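Exo-beta-1,3-galactanase (Bifidobacterium bifidum, PDB 5FLW) probably hydrolyses terminal beta-1,3-linked galactose residues from the non-reducing ends of beta-1,3-galactans, as a glycoside hydrolase of family 43. Local coordinates at residues Asp3-His11 with Asn275-Ile283; His21-Gly29 with Pro84-Tyr95. All coordinates share one frame; numbering follows the deposited sequence.

Contact 1 (Asp3-His11 with Asn275-Ile283); sequences DRFGAFLPH and NSPIVQMPI
Gln280 O is held from two directions: Gly6 N donates a nearly straight bond to it (2.8 Å, 165° at the hydrogen), and the CA-H of Phe5 adds a contact, Phe5 CA lying 3.2 Å from Gln280 O. Gln280 N answers with a bond to Gly6 O at 2.9 Å. Two residues on, Phe8 and Ile278 repeat the exchange, each backbone N lying 3.0 Å from the other's O, and between these two hydrogen-bonded antiparallel pairs Ala7 and Val279 form a non-hydrogen-bonded one. Gly6 has backbone angles at which a CB would jam against the carbonyl O of Phe5, which by itself calls for glycine. Gly6-Phe8 thus pair with strand 278-286 of the last blade in the five-bladed beta-propeller of family 43, while the backbones of Phe5 and Ala7 also bond to Glu299; the strand's other side pairs with strand 261-266. Gln280 stretches out from the sheet, with CG opposite the backbone N (chi1 180°), so that NE2 reaches Arg4 O in a weak bond of 2.8 Å, while the better partner of NE2 is Phe56 O. Its CD meets the edge of the Phe8 ring in plane, amide and ring standing 82° apart. Over one face of that ring lies Arg4, NE 3.6 Å above the centre; the same NE forms a salt bridge with Glu299. Phe5 is sandwiched between Asp3 CB on one face and Pro282 on the other, where CD sits 3.4 Å from the ring centroid in a CH-pi contact. Farther along, Leu9 CD1 rests against the backbone O of Asn275.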
loop_
_atom_site.group_PDB
_atom_site.type_symbol
_atom_site.label_atom_id
_atom_site.label_comp_id
_atom_site.label_asym_id
_atom_site.label_seq_id
_atom_site.Cartn_x
_atom_site.Cartn_y
_atom_site.Cartn_z
ATOM N N ASP A 3 8.070 17.148 -12.492
ATOM C CA ASP A 3 7.872 16.087 -11.492
ATOM C C ASP A 3 8.800 16.273 -10.322
ATOM O O ASP A 3 9.829 16.929 -10.440
ATOM C CB ASP A 3 8.175 14.729 -12.102
ATOM C CG ASP A 3 7.323 14.428 -13.305
ATOM O OD1 ASP A 3 6.086 14.561 -13.213
ATOM O OD2 ASP A 3 7.906 14.118 -14.377
ATOM N N ARG A 4 8.497 15.601 -9.222
ATOM C CA ARG A 4 9.351 15.646 -8.041
ATOM C C ARG A 4 9.794 14.216 -7.756
ATOM O O ARG A 4 8.994 13.387 -7.319
ATOM C CB ARG A 4 8.642 16.256 -6.825
ATOM C CG ARG A 4 9.622 16.490 -5.685
ATOM C CD ARG A 4 8.974 16.924 -4.383
ATOM N NE ARG A 4 10.004 17.289 -3.400
ATOM C CZ ARG A 4 9.770 17.612 -2.128
ATOM N NH1 ARG A 4 8.526 17.606 -1.642
ATOM N NH2 ARG A 4 10.797 17.921 -1.335
ATOM N N PHE A 5 11.059 13.914 -8.052
ATOM C CA PHE A 5 11.594 12.573 -7.878
ATOM C C PHE A 5 12.793 12.586 -6.939
ATOM O O PHE A 5 13.568 13.549 -6.900
ATOM C CB PHE A 5 12.042 11.963 -9.203
ATOM C CG PHE A 5 10.936 11.778 -10.201
ATOM C CD1 PHE A 5 9.696 11.267 -9.791
ATOM C CD2 PHE A 5 11.150 12.085 -11.547
ATOM C CE1 PHE A 5 8.646 11.080 -10.706
ATOM C CE2 PHE A 5 10.147 11.903 -12.491
ATOM C CZ PHE A 5 8.868 11.401 -12.078
ATOM N N GLY A 6 12.948 11.478 -6.208
ATOM C CA GLY A 6 14.053 11.270 -5.290
ATOM C C GLY A 6 13.560 10.880 -3.909
ATOM O O GLY A 6 12.468 10.300 -3.764
ATOM N N ALA A 7 14.364 11.195 -2.891
ATOM C CA ALA A 7 14.056 10.914 -1.499
ATOM C C ALA A 7 13.837 12.253 -0.796
ATOM O O ALA A 7 14.662 13.169 -0.922
ATOM C CB ALA A 7 15.219 10.157 -0.843
ATOM N N PHE A 8 12.716 12.379 -0.078
ATOM C CA PHE A 8 12.385 13.652 0.548
ATOM C C PHE A 8 11.271 13.446 1.563
ATOM O O PHE A 8 10.543 12.433 1.543
ATOM C CB PHE A 8 11.963 14.730 -0.471
ATOM C CG PHE A 8 10.890 14.275 -1.425
ATOM C CD1 PHE A 8 9.546 14.362 -1.075
ATOM C CD2 PHE A 8 11.227 13.735 -2.678
ATOM C CE1 PHE A 8 8.540 13.938 -1.954
ATOM C CE2 PHE A 8 10.223 13.303 -3.568
ATOM C CZ PHE A 8 8.885 13.405 -3.208
ATOM N N LEU A 9 11.149 14.434 2.452
ATOM C CA LEU A 9 10.052 14.466 3.408
ATOM C C LEU A 9 8.968 15.392 2.853
ATOM O O LEU A 9 9.191 16.611 2.749
ATOM C CB LEU A 9 10.535 14.955 4.771
ATOM C CG LEU A 9 9.451 14.967 5.856
ATOM C CD1 LEU A 9 8.923 13.549 6.115
ATOM C CD2 LEU A 9 9.949 15.665 7.132
ATOM N N PRO A 10 7.807 14.868 2.457
ATOM C CA PRO A 10 6.773 15.729 1.864
ATOM C C PRO A 10 6.065 16.580 2.916
ATOM O O PRO A 10 5.991 16.240 4.098
ATOM C CB PRO A 10 5.792 14.727 1.232
ATOM C CG PRO A 10 5.947 13.466 2.072
ATOM C CD PRO A 10 7.405 13.441 2.501
ATOM N N HIS A 11 5.522 17.704 2.426
ATOM C CA HIS A 11 4.720 18.654 3.185
ATOM C C HIS A 11 3.416 18.905 2.439
ATOM O O HIS A 11 3.337 18.734 1.217
ATOM C CB HIS A 11 5.466 20.003 3.413
ATOM C CG HIS A 11 6.697 19.838 4.255
ATOM N ND1 HIS A 11 7.876 19.339 3.743
ATOM C CD2 HIS A 11 6.905 20.010 5.589
ATOM C CE1 HIS A 11 8.769 19.239 4.714
ATOM N NE2 HIS A 11 8.208 19.646 5.844
ATOM N N ASN A 275 8.326 11.594 10.725
ATOM C CA ASN A 275 9.199 12.257 9.764
ATOM C C ASN A 275 9.924 11.281 8.826
ATOM O O ASN A 275 10.929 11.658 8.193
ATOM C CB ASN A 275 10.171 13.190 10.490
ATOM C CG ASN A 275 9.440 14.297 11.231
ATOM O OD1 ASN A 275 8.585 14.980 10.649
ATOM N ND2 ASN A 275 9.752 14.475 12.522
ATOM N N SER A 276 9.419 10.046 8.698
ATOM C CA SER A 276 9.964 9.090 7.741
ATOM C C SER A 276 9.808 9.641 6.332
ATOM O O SER A 276 8.667 9.905 5.907
ATOM C CB SER A 276 9.168 7.780 7.819
ATOM O OG SER A 276 9.351 7.172 9.082
ATOM N N PRO A 277 10.889 9.773 5.565
ATOM C CA PRO A 277 10.763 10.241 4.174
ATOM C C PRO A 277 10.107 9.186 3.281
ATOM O O PRO A 277 9.828 8.045 3.683
ATOM C CB PRO A 277 12.224 10.470 3.738
ATOM C CG PRO A 277 12.989 10.585 4.990
ATOM C CD PRO A 277 12.303 9.687 5.991
ATOM N N ILE A 278 9.870 9.589 2.030
ATOM C CA ILE A 278 9.468 8.672 0.965
ATOM C C ILE A 278 10.502 8.743 -0.160
ATOM O O ILE A 278 11.243 9.727 -0.308
ATOM C CB ILE A 278 8.044 8.946 0.397
ATOM C CG1 ILE A 278 7.986 10.336 -0.281
ATOM C CG2 ILE A 278 6.979 8.797 1.513
ATOM C CD1 ILE A 278 6.665 10.637 -0.976
ATOM N N VAL A 279 10.541 7.676 -0.947
ATOM C CA VAL A 279 11.265 7.644 -2.207
ATOM C C VAL A 279 10.207 7.604 -3.310
ATOM O O VAL A 279 9.422 6.653 -3.392
ATOM C CB VAL A 279 12.219 6.435 -2.284
ATOM C CG1 VAL A 279 12.809 6.319 -3.688
ATOM C CG2 VAL A 279 13.337 6.545 -1.218
ATOM N N GLN A 280 10.179 8.642 -4.148
ATOM C CA GLN A 280 9.180 8.781 -5.196
ATOM C C GLN A 280 9.916 8.854 -6.531
ATOM O O GLN A 280 10.768 9.737 -6.728
ATOM C CB GLN A 280 8.364 10.044 -4.971
ATOM C CG GLN A 280 7.291 10.302 -6.007
ATOM C CD GLN A 280 6.416 11.499 -5.623
ATOM O OE1 GLN A 280 5.747 11.491 -4.580
ATOM N NE2 GLN A 280 6.423 12.531 -6.461
ATOM N N MET A 281 9.610 7.916 -7.431
ATOM C CA MET A 281 10.400 7.751 -8.645
ATOM C C MET A 281 9.511 7.200 -9.742
ATOM O O MET A 281 8.583 6.436 -9.450
ATOM C CB MET A 281 11.554 6.757 -8.416
ATOM C CG MET A 281 12.600 7.160 -7.373
ATOM S SD MET A 281 13.738 5.800 -7.010
ATOM C CE MET A 281 14.606 5.624 -8.609
ATOM N N PRO A 282 9.802 7.503 -11.009
ATOM C CA PRO A 282 9.169 6.745 -12.095
ATOM C C PRO A 282 9.717 5.322 -12.104
ATOM O O PRO A 282 10.869 5.073 -11.730
ATOM C CB PRO A 282 9.594 7.507 -13.350
ATOM C CG PRO A 282 10.935 8.071 -12.986
ATOM C CD PRO A 282 10.888 8.373 -11.511
ATOM N N ILE A 283 8.857 4.368 -12.450
ATOM C CA ILE A 283 9.270 2.978 -12.593
ATOM C C ILE A 283 8.868 2.512 -13.987
ATOM O O ILE A 283 7.755 2.794 -14.444
ATOM C CB ILE A 283 8.720 2.084 -11.457
ATOM C CG1 ILE A 283 9.320 0.667 -11.527
ATOM C CG2 ILE A 283 7.207 2.035 -11.475
ATOM C CD1 ILE A 283 9.023 -0.217 -10.332
#

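Contact 2 (His21-Gly29 with Pro84-Tyr95); sequences HGIGLQKFG and PKVLHCPATGKY
Phe28 swings its ring toward Tyr95 by setting CG opposite its carbonyl carbon (chi1 -59°); Tyr95 adopts the same first torsion, and the two rings meet edge to face. Tyr95 CE2 stands 3.6 Å above the centre of the Phe28 ring, the planes 76° apart. His88 CB closes in on Phe28 CE1 at 3.6 Å, Val86 CG1 lies at the ring's edge, and the imidazole of His88 lies over a face of Tyr95, completing an aromatic cluster. Cutting Phe28 back to an alanine is likely to open a gap before the edge of Tyr95 and the CB of His88, and to leave the Tyr95 ring less firmly held. Beside the cluster a water bridges the segments, donating to Gln26 OE1 and accepting from His88 N, each at 2.8 Å. At the other end Lys85, bent at chi2 and chi4, curls its buried NZ back onto backbone carbonyls: Pro84 O at 2.9 Å, with the donor well above the carbonyl plane, and more weakly Gly22 O at 3.1 Å and Ile23 O at 3.4 Å. Its CD passes over the CA of Gly24, where a side chain would collide with Pro84 O. Strands 24-28 and 84-88 come within 6.0 Å and run roughly parallel, at 21°, yet each pairs within its own sheet: Gly24 and Gln26 with strand 31-37, Lys85 and Leu87 with strand 95-102. They are thus the first strands of two successive propeller blades, with Lys85 and Leu87 packing on to strand 139-143 of the next blade and Leu25 on strand 244-250.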
loop_
_atom_site.group_PDB
_atom_site.type_symbol
_atom_site.label_atom_id
_atom_site.label_comp_id
_atom_site.label_asym_id
_atom_site.label_seq_id
_atom_site.Cartn_x
_atom_site.Cartn_y
_atom_site.Cartn_z
ATOM N N HIS A 21 2.739 7.861 4.839
ATOM C CA HIS A 21 3.420 6.667 5.330
ATOM C C HIS A 21 2.516 5.453 5.145
ATOM O O HIS A 21 1.346 5.469 5.562
ATOM C CB HIS A 21 3.747 6.780 6.814
ATOM C CG HIS A 21 4.375 8.078 7.202
ATOM N ND1 HIS A 21 5.598 8.491 6.701
ATOM C CD2 HIS A 21 3.978 9.027 8.086
ATOM C CE1 HIS A 21 5.896 9.667 7.228
ATOM N NE2 HIS A 21 4.941 10.006 8.089
ATOM N N GLY A 22 3.067 4.404 4.533
ATOM C CA GLY A 22 2.304 3.192 4.262
ATOM C C GLY A 22 1.061 3.432 3.429
ATOM O O GLY A 22 0.043 2.784 3.662
ATOM N N ILE A 23 1.134 4.327 2.418
ATOM C CA ILE A 23 -0.094 4.878 1.831
ATOM C C ILE A 23 -0.819 3.890 0.917
ATOM O O ILE A 23 -0.223 3.004 0.271
ATOM C CB ILE A 23 0.109 6.224 1.095
ATOM C CG1 ILE A 23 0.925 6.049 -0.193
ATOM C CG2 ILE A 23 0.682 7.246 2.022
ATOM C CD1 ILE A 23 1.084 7.335 -0.993
ATOM N N GLY A 24 -2.138 4.095 0.831
ATOM C CA GLY A 24 -2.898 3.701 -0.332
ATOM C C GLY A 24 -3.097 4.927 -1.208
ATOM O O GLY A 24 -3.120 6.067 -0.712
ATOM N N LEU A 25 -3.222 4.678 -2.529
ATOM C CA LEU A 25 -3.492 5.711 -3.525
ATOM C C LEU A 25 -4.604 5.239 -4.443
ATOM O O LEU A 25 -4.564 4.108 -4.942
ATOM C CB LEU A 25 -2.290 5.956 -4.442
ATOM C CG LEU A 25 -1.188 6.884 -4.006
ATOM C CD1 LEU A 25 -0.048 6.758 -5.026
ATOM C CD2 LEU A 25 -1.739 8.303 -3.967
ATOM N N GLN A 26 -5.564 6.129 -4.719
ATOM C CA GLN A 26 -6.662 5.865 -5.638
ATOM C C GLN A 26 -6.942 7.123 -6.436
ATOM O O GLN A 26 -6.913 8.219 -5.882
ATOM C CB GLN A 26 -7.948 5.573 -4.862
ATOM C CG GLN A 26 -8.018 4.203 -4.221
ATOM C CD GLN A 26 -8.074 3.121 -5.261
ATOM O OE1 GLN A 26 -9.066 2.995 -5.984
ATOM N NE2 GLN A 26 -7.012 2.339 -5.360
ATOM N N LYS A 27 -7.215 6.963 -7.732
ATOM C CA LYS A 27 -7.638 8.079 -8.569
ATOM C C LYS A 27 -9.158 8.026 -8.701
ATOM O O LYS A 27 -9.699 7.049 -9.228
ATOM C CB LYS A 27 -6.961 8.040 -9.939
ATOM C CG LYS A 27 -7.002 9.396 -10.652
ATOM C CD LYS A 27 -6.432 9.315 -12.054
ATOM C CE LYS A 27 -6.389 10.688 -12.721
ATOM N NZ LYS A 27 -5.633 10.672 -14.023
ATOM N N PHE A 28 -9.841 9.053 -8.184
ATOM C CA PHE A 28 -11.289 9.204 -8.313
ATOM C C PHE A 28 -11.538 10.509 -9.059
ATOM O O PHE A 28 -11.112 11.579 -8.598
ATOM C CB PHE A 28 -11.938 9.290 -6.928
ATOM C CG PHE A 28 -11.688 8.103 -6.043
ATOM C CD1 PHE A 28 -11.893 6.809 -6.515
ATOM C CD2 PHE A 28 -11.284 8.283 -4.723
ATOM C CE1 PHE A 28 -11.690 5.706 -5.694
ATOM C CE2 PHE A 28 -11.064 7.184 -3.890
ATOM C CZ PHE A 28 -11.284 5.891 -4.379
ATOM N N GLY A 29 -12.265 10.433 -10.175
ATOM C CA GLY A 29 -12.322 11.574 -11.074
ATOM C C GLY A 29 -10.935 11.904 -11.625
ATOM O O GLY A 29 -10.172 11.030 -12.072
ATOM N N PRO A 84 -3.286 1.781 5.536
ATOM C CA PRO A 84 -4.681 1.959 5.110
ATOM C C PRO A 84 -4.792 1.943 3.591
ATOM O O PRO A 84 -3.924 2.456 2.879
ATOM C CB PRO A 84 -5.060 3.346 5.677
ATOM C CG PRO A 84 -3.753 4.107 5.731
ATOM C CD PRO A 84 -2.723 3.026 6.120
ATOM N N LYS A 85 -5.887 1.354 3.110
ATOM C CA LYS A 85 -6.179 1.267 1.688
ATOM C C LYS A 85 -7.659 1.571 1.489
ATOM O O LYS A 85 -8.480 1.261 2.356
ATOM C CB LYS A 85 -5.896 -0.155 1.168
ATOM C CG LYS A 85 -4.445 -0.633 1.365
ATOM C CD LYS A 85 -3.491 0.177 0.475
ATOM C CE LYS A 85 -2.014 0.008 0.894
ATOM N NZ LYS A 85 -1.748 0.643 2.219
ATOM N N VAL A 86 -8.003 2.154 0.335
ATOM C CA VAL A 86 -9.391 2.482 -0.005
ATOM C C VAL A 86 -9.714 1.954 -1.400
ATOM O O VAL A 86 -8.892 2.058 -2.317
ATOM C CB VAL A 86 -9.661 4.011 0.098
ATOM C CG1 VAL A 86 -11.040 4.423 -0.494
ATOM C CG2 VAL A 86 -9.533 4.473 1.568
ATOM N N LEU A 87 -10.922 1.400 -1.564
ATOM C CA LEU A 87 -11.467 1.082 -2.878
ATOM C C LEU A 87 -12.866 1.677 -2.983
ATOM O O LEU A 87 -13.578 1.821 -1.973
ATOM C CB LEU A 87 -11.584 -0.437 -3.131
ATOM C CG LEU A 87 -10.283 -1.237 -3.309
ATOM C CD1 LEU A 87 -10.582 -2.752 -3.418
ATOM C CD2 LEU A 87 -9.488 -0.760 -4.508
ATOM N N HIS A 88 -13.249 2.035 -4.216
ATOM C CA HIS A 88 -14.609 2.469 -4.519
ATOM C C HIS A 88 -15.393 1.249 -5.013
ATOM O O HIS A 88 -14.992 0.608 -5.998
ATOM C CB HIS A 88 -14.594 3.604 -5.555
ATOM C CG HIS A 88 -15.928 4.263 -5.768
ATOM N ND1 HIS A 88 -16.261 4.904 -6.943
ATOM C CD2 HIS A 88 -17.004 4.392 -4.957
ATOM C CE1 HIS A 88 -17.476 5.413 -6.840
ATOM N NE2 HIS A 88 -17.963 5.089 -5.657
ATOM N N CYS A 89 -16.498 0.919 -4.311
ATOM C CA CYS A 89 -17.250 -0.311 -4.579
ATOM C C CYS A 89 -18.235 -0.094 -5.724
ATOM O O CYS A 89 -19.174 0.698 -5.575
ATOM C CB CYS A 89 -18.026 -0.744 -3.345
ATOM S SG CYS A 89 -19.017 -2.210 -3.641
ATOM N N PRO A 90 -18.089 -0.791 -6.854
ATOM C CA PRO A 90 -19.016 -0.532 -7.974
ATOM C C PRO A 90 -20.470 -0.843 -7.652
ATOM O O PRO A 90 -21.375 -0.092 -8.058
ATOM C CB PRO A 90 -18.468 -1.425 -9.091
ATOM C CG PRO A 90 -17.041 -1.666 -8.713
ATOM C CD PRO A 90 -17.020 -1.735 -7.226
ATOM N N ALA A 91 -20.724 -1.922 -6.898
ATOM C CA ALA A 91 -22.107 -2.343 -6.695
ATOM C C ALA A 91 -22.857 -1.395 -5.771
ATOM O O ALA A 91 -24.061 -1.206 -5.944
ATOM C CB ALA A 91 -22.152 -3.771 -6.151
ATOM N N THR A 92 -22.167 -0.758 -4.813
ATOM C CA THR A 92 -22.825 0.031 -3.783
ATOM C C THR A 92 -22.543 1.521 -3.886
ATOM O O THR A 92 -23.277 2.306 -3.278
ATOM C CB THR A 92 -22.365 -0.418 -2.389
ATOM O OG1 THR A 92 -20.983 -0.086 -2.230
ATOM C CG2 THR A 92 -22.577 -1.935 -2.154
ATOM N N GLY A 93 -21.479 1.922 -4.587
ATOM C CA GLY A 93 -21.035 3.300 -4.610
ATOM C C GLY A 93 -20.317 3.769 -3.356
ATOM O O GLY A 93 -19.945 4.952 -3.274
ATOM N N LYS A 94 -20.155 2.909 -2.355
ATOM C CA LYS A 94 -19.475 3.318 -1.135
ATOM C C LYS A 94 -17.955 3.281 -1.316
ATOM O O LYS A 94 -17.408 2.593 -2.192
ATOM C CB LYS A 94 -19.880 2.420 0.045
ATOM C CG LYS A 94 -21.382 2.373 0.315
ATOM C CD LYS A 94 -21.963 3.789 0.423
ATOM C CE LYS A 94 -23.438 3.769 0.827
ATOM N NZ LYS A 94 -24.070 5.128 0.714
ATOM N N TYR A 95 -17.276 4.040 -0.469
ATOM C CA TYR A 95 -15.828 3.969 -0.337
ATOM C C TYR A 95 -15.503 3.127 0.897
ATOM O O TYR A 95 -15.922 3.463 2.009
ATOM C CB TYR A 95 -15.261 5.381 -0.208
ATOM C CG TYR A 95 -15.512 6.178 -1.472
ATOM C CD1 TYR A 95 -16.716 6.868 -1.669
ATOM C CD2 TYR A 95 -14.558 6.189 -2.516
ATOM C CE1 TYR A 95 -16.939 7.564 -2.842
ATOM C CE2 TYR A 95 -14.783 6.889 -3.681
ATOM C CZ TYR A 95 -15.967 7.572 -3.835
ATOM O OH TYR A 95 -16.211 8.269 -4.991
HETATM O O HOH W 1 -11.619 2.076 -6.444
#

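How the contacts relate
The centres of contacts 1 and 2 lie about 22 Å apart, one on strand 278-286 of the last blade, the other between the first strands of the first two. Contact 1 is the sequence-distant closure, bringing together segments separated by 263 residues; contact 2 falls within that span and joins blades that follow one another. The two meet where Ser276 O packs 3.1 Å from His21 CE1, and His21 NE2 also bonds to Gly274 O, tying the lead-in of strand 24-28 to that of strand 278-286. The centre of contact 2 lies about 12 Å from the chain centre, that of contact 1 about 15 Å. In family 43 enzymes the active site usually lies at the centre of the propeller.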